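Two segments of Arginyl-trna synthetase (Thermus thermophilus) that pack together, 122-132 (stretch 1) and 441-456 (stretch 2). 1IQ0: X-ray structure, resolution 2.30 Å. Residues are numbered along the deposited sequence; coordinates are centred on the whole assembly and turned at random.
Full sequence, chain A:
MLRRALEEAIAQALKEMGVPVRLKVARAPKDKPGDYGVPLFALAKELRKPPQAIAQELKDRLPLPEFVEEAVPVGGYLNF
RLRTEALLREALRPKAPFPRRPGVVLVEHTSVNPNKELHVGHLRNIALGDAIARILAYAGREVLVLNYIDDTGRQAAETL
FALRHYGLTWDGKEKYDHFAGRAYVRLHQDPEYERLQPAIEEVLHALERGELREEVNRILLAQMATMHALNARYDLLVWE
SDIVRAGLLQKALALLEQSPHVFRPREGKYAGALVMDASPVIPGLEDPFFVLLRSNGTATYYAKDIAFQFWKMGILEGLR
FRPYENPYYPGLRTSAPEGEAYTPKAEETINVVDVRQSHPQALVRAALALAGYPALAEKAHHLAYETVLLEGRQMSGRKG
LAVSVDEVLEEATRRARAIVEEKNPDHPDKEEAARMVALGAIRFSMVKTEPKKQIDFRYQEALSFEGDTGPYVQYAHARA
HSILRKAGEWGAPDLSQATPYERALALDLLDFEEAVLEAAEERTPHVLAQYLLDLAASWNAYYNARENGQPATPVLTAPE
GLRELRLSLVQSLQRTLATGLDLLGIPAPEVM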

# COMPACT_ATOMS: atom_id res chain seq x y z
N HIS A 122 -3.17 6.54 12.36
CA HIS A 122 -3.89 6.52 11.09
C HIS A 122 -2.98 6.80 9.90
O HIS A 122 -3.35 6.53 8.76
CB HIS A 122 -5.02 7.56 11.13
CG HIS A 122 -6.03 7.31 12.20
ND1 HIS A 122 -6.58 8.32 12.96
CD2 HIS A 122 -6.60 6.16 12.64
CE1 HIS A 122 -7.45 7.81 13.81
NE2 HIS A 122 -7.48 6.50 13.63
N LEU A 123 -1.79 7.35 10.17
CA LEU A 123 -0.83 7.68 9.13
C LEU A 123 -0.38 6.48 8.33
O LEU A 123 -0.46 6.47 7.10
CB LEU A 123 0.41 8.34 9.74
CG LEU A 123 0.71 9.79 9.37
CD1 LEU A 123 2.01 10.19 10.03
CD2 LEU A 123 0.81 9.94 7.86
N ARG A 124 0.13 5.46 9.02
CA ARG A 124 0.60 4.27 8.35
C ARG A 124 -0.51 3.59 7.53
O ARG A 124 -0.27 3.13 6.41
CB ARG A 124 1.18 3.27 9.35
CG ARG A 124 1.44 1.91 8.73
CD ARG A 124 2.88 1.45 8.80
NE ARG A 124 3.23 0.92 10.10
CZ ARG A 124 4.24 0.08 10.32
NH1 ARG A 124 5.00 -0.34 9.32
NH2 ARG A 124 4.52 -0.32 11.55
N ASN A 125 -1.71 3.54 8.10
CA ASN A 125 -2.86 2.92 7.44
C ASN A 125 -3.05 3.54 6.06
O ASN A 125 -3.08 2.84 5.06
CB ASN A 125 -4.13 3.14 8.28
CG ASN A 125 -5.36 2.47 7.69
OD1 ASN A 125 -6.05 1.69 8.36
ND2 ASN A 125 -5.65 2.77 6.42
N ILE A 126 -3.17 4.86 6.04
CA ILE A 126 -3.37 5.61 4.81
C ILE A 126 -2.21 5.43 3.83
O ILE A 126 -2.43 5.14 2.65
CB ILE A 126 -3.57 7.12 5.12
CG1 ILE A 126 -4.75 7.29 6.07
CG2 ILE A 126 -3.79 7.90 3.82
CD1 ILE A 126 -5.08 8.73 6.40
N ALA A 127 -0.99 5.60 4.32
CA ALA A 127 0.20 5.47 3.49
C ALA A 127 0.32 4.09 2.86
O ALA A 127 0.55 3.96 1.66
CB ALA A 127 1.46 5.79 4.30
N LEU A 128 0.16 3.05 3.68
CA LEU A 128 0.25 1.66 3.23
C LEU A 128 -0.85 1.31 2.24
O LEU A 128 -0.60 0.69 1.20
CB LEU A 128 0.14 0.72 4.43
CG LEU A 128 1.19 -0.37 4.65
CD1 LEU A 128 0.73 -1.25 5.80
CD2 LEU A 128 1.40 -1.20 3.38
N GLY A 129 -2.08 1.69 2.57
CA GLY A 129 -3.21 1.40 1.72
C GLY A 129 -3.15 2.08 0.36
O GLY A 129 -3.38 1.44 -0.67
N ASP A 130 -2.86 3.37 0.37
CA ASP A 130 -2.77 4.13 -0.87
C ASP A 130 -1.64 3.58 -1.75
O ASP A 130 -1.81 3.42 -2.96
CB ASP A 130 -2.51 5.61 -0.57
CG ASP A 130 -2.38 6.44 -1.83
OD1 ASP A 130 -3.38 6.57 -2.56
OD2 ASP A 130 -1.27 6.94 -2.10
N ALA A 131 -0.51 3.29 -1.13
CA ALA A 131 0.64 2.76 -1.86
C ALA A 131 0.34 1.42 -2.53
O ALA A 131 0.61 1.23 -3.71
CB ALA A 131 1.85 2.63 -0.93
N ILE A 132 -0.23 0.47 -1.78
CA ILE A 132 -0.53 -0.82 -2.39
C ILE A 132 -1.59 -0.67 -3.47
O ILE A 132 -1.58 -1.41 -4.45
CB ILE A 132 -0.96 -1.88 -1.34
CG1 ILE A 132 -0.92 -3.28 -1.97
CG2 ILE A 132 -2.38 -1.61 -0.84
CD1 ILE A 132 0.42 -3.64 -2.58
N ALA A 441 8.92 12.66 2.97
CA ALA A 441 9.51 12.14 4.18
C ALA A 441 8.49 11.26 4.91
O ALA A 441 8.80 10.15 5.34
CB ALA A 441 9.95 13.28 5.08
N ILE A 442 7.28 11.78 5.03
CA ILE A 442 6.19 11.07 5.70
C ILE A 442 5.73 9.81 4.96
O ILE A 442 5.71 8.72 5.54
CB ILE A 442 5.00 12.04 5.94
CG1 ILE A 442 5.44 13.13 6.93
CG2 ILE A 442 3.78 11.27 6.48
CD1 ILE A 442 4.45 14.25 7.11
N ARG A 443 5.36 9.95 3.69
CA ARG A 443 4.90 8.79 2.92
C ARG A 443 5.95 7.70 2.81
O ARG A 443 5.63 6.51 2.87
CB ARG A 443 4.47 9.21 1.51
CG ARG A 443 3.19 10.02 1.47
CD ARG A 443 2.02 9.27 2.10
NE ARG A 443 1.20 8.54 1.14
CZ ARG A 443 1.50 7.36 0.62
NH1 ARG A 443 2.64 6.74 0.95
NH2 ARG A 443 0.66 6.79 -0.23
N PHE A 444 7.22 8.08 2.67
CA PHE A 444 8.28 7.07 2.56
C PHE A 444 8.52 6.38 3.90
O PHE A 444 8.70 5.16 3.95
CB PHE A 444 9.60 7.68 2.07
CG PHE A 444 10.58 6.65 1.60
CD1 PHE A 444 10.49 6.13 0.31
CD2 PHE A 444 11.55 6.15 2.46
CE1 PHE A 444 11.35 5.11 -0.11
CE2 PHE A 444 12.42 5.14 2.05
CZ PHE A 444 12.32 4.62 0.76
N SER A 445 8.55 7.15 4.98
CA SER A 445 8.76 6.57 6.30
C SER A 445 7.67 5.55 6.65
O SER A 445 7.95 4.45 7.14
CB SER A 445 8.76 7.68 7.36
OG SER A 445 8.76 7.14 8.67
N MET A 446 6.42 5.91 6.39
CA MET A 446 5.29 5.03 6.69
C MET A 446 5.27 3.71 5.92
O MET A 446 4.61 2.75 6.34
CB MET A 446 3.98 5.78 6.44
CG MET A 446 3.70 6.89 7.45
SD MET A 446 3.67 6.21 9.13
CE MET A 446 5.36 6.62 9.67
N VAL A 447 6.01 3.63 4.82
CA VAL A 447 5.97 2.41 4.03
C VAL A 447 7.29 1.66 3.80
O VAL A 447 7.28 0.54 3.28
CB VAL A 447 5.28 2.71 2.66
CG1 VAL A 447 6.27 3.37 1.69
CG2 VAL A 447 4.70 1.45 2.10
N LYS A 448 8.43 2.23 4.18
CA LYS A 448 9.70 1.53 3.96
C LYS A 448 9.92 0.34 4.91
O LYS A 448 10.67 -0.58 4.59
CB LYS A 448 10.87 2.49 4.10
CG LYS A 448 11.25 2.82 5.52
CD LYS A 448 12.59 3.55 5.58
CE LYS A 448 12.99 3.85 7.02
NZ LYS A 448 14.25 4.64 7.10
N THR A 449 9.26 0.37 6.06
CA THR A 449 9.40 -0.68 7.07
C THR A 449 8.30 -1.74 6.99
O THR A 449 7.12 -1.40 6.94
CB THR A 449 9.38 -0.07 8.48
OG1 THR A 449 10.46 0.88 8.60
CG2 THR A 449 9.52 -1.14 9.55
N GLU A 450 8.69 -3.01 6.99
CA GLU A 450 7.73 -4.12 6.94
C GLU A 450 6.61 -3.82 7.91
O GLU A 450 6.86 -3.42 9.05
CB GLU A 450 8.40 -5.43 7.37
CG GLU A 450 9.69 -5.75 6.66
CD GLU A 450 10.30 -7.04 7.16
OE1 GLU A 450 11.48 -7.31 6.84
OE2 GLU A 450 9.60 -7.79 7.88
N PRO A 451 5.35 -4.02 7.49
CA PRO A 451 4.14 -3.78 8.29
C PRO A 451 4.16 -4.42 9.68
O PRO A 451 3.67 -3.84 10.65
CB PRO A 451 3.02 -4.35 7.42
CG PRO A 451 3.57 -4.22 6.03
CD PRO A 451 5.00 -4.65 6.20
N LYS A 452 4.73 -5.61 9.78
CA LYS A 452 4.82 -6.34 11.04
C LYS A 452 5.76 -5.68 12.05
O LYS A 452 5.72 -5.98 13.24
CB LYS A 452 5.27 -7.78 10.77
CG LYS A 452 4.26 -8.58 9.95
CD LYS A 452 4.91 -9.34 8.79
CE LYS A 452 5.28 -8.42 7.63
NZ LYS A 452 6.33 -7.43 7.98
N LYS A 453 6.62 -4.79 11.56
CA LYS A 453 7.56 -4.10 12.43
C LYS A 453 7.04 -2.73 12.82
O LYS A 453 6.36 -2.06 12.05
CB LYS A 453 8.92 -3.95 11.74
CG LYS A 453 9.76 -5.23 11.71
CD LYS A 453 11.06 -5.01 10.94
CE LYS A 453 12.11 -6.06 11.29
NZ LYS A 453 11.65 -7.46 11.06
N GLN A 454 7.37 -2.33 14.04
CA GLN A 454 6.97 -1.04 14.60
C GLN A 454 7.82 0.09 13.99
O GLN A 454 8.98 -0.12 13.63
CB GLN A 454 7.17 -1.09 16.11
CG GLN A 454 6.30 -0.16 16.93
CD GLN A 454 6.45 -0.42 18.42
OE1 GLN A 454 7.52 -0.19 19.00
NE2 GLN A 454 5.39 -0.91 19.04
N ILE A 455 7.24 1.28 13.86
CA ILE A 455 7.96 2.42 13.30
C ILE A 455 8.08 3.55 14.33
O ILE A 455 7.16 3.80 15.10
CB ILE A 455 7.23 3.02 12.07
CG1 ILE A 455 7.17 2.01 10.93
CG2 ILE A 455 7.95 4.27 11.60
CD1 ILE A 455 6.34 2.49 9.76
N ASP A 456 9.22 4.24 14.33
CA ASP A 456 9.41 5.38 15.23
C ASP A 456 9.70 6.56 14.30
O ASP A 456 10.81 6.68 13.77
CB ASP A 456 10.61 5.16 16.16
CG ASP A 456 10.75 6.27 17.20
OD1 ASP A 456 10.12 7.34 17.03
OD2 ASP A 456 11.50 6.09 18.19

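At the centre of the contact, where helices 122-132 and 441-448 cross almost at right angles (86°, axes 8.6 Å apart at the closest point), Ala127 points its small CB toward Met446, and the two CB atoms touch at 3.3 Å. Met446, with chi1 and chi2 both m, turns its sulfur toward the preceding turn of the other helix, so that SD lies 3.9 Å from Leu123 CB and 3.9 Å from Arg124 CB. Leu123 extends the apolar patch to Ile442 (CD2 to CG2, 3.5 Å). Toward the other end of helix 122-132, Val447 CG2 meets Ala131 CB at 4.3 Å and Leu128 CD2 at 4.4 Å, looser contacts, while Leu128 CD1 reaches Pro451 CG at 4.1 Å. Two arginines carry the polar contacts. Arg443 leaves its helix sideways and bends back so that one face of its guanidinium lies over Ala127 CA; at the edge, NH2 forms a salt bridge with Asp130 OD2 at 2.7 Å, although the hydrogen bond within it is weak, with an angle of 126°. Both charges are buried, and each compensates the other. Arg124, the residue most covered by the opposite stretch, also starts sideways but reaches into the loop beyond helix 441-448. Its CD lies 3.3 Å from Met446 O, and NH2 donates a nearly straight hydrogen bond to Lys453 O (2.6 Å, 174°). The carbonyls of Thr449 and Glu450 also lie near the guanidinium plane, Ile455 CD1 covers one face, 3.2 Å from Arg124 NH1, and Pro451 O lies over the opposite face. A long side chain with a flat end suits a site where carbonyl oxygens lie near its plane. Together the stretches bury 663 Å².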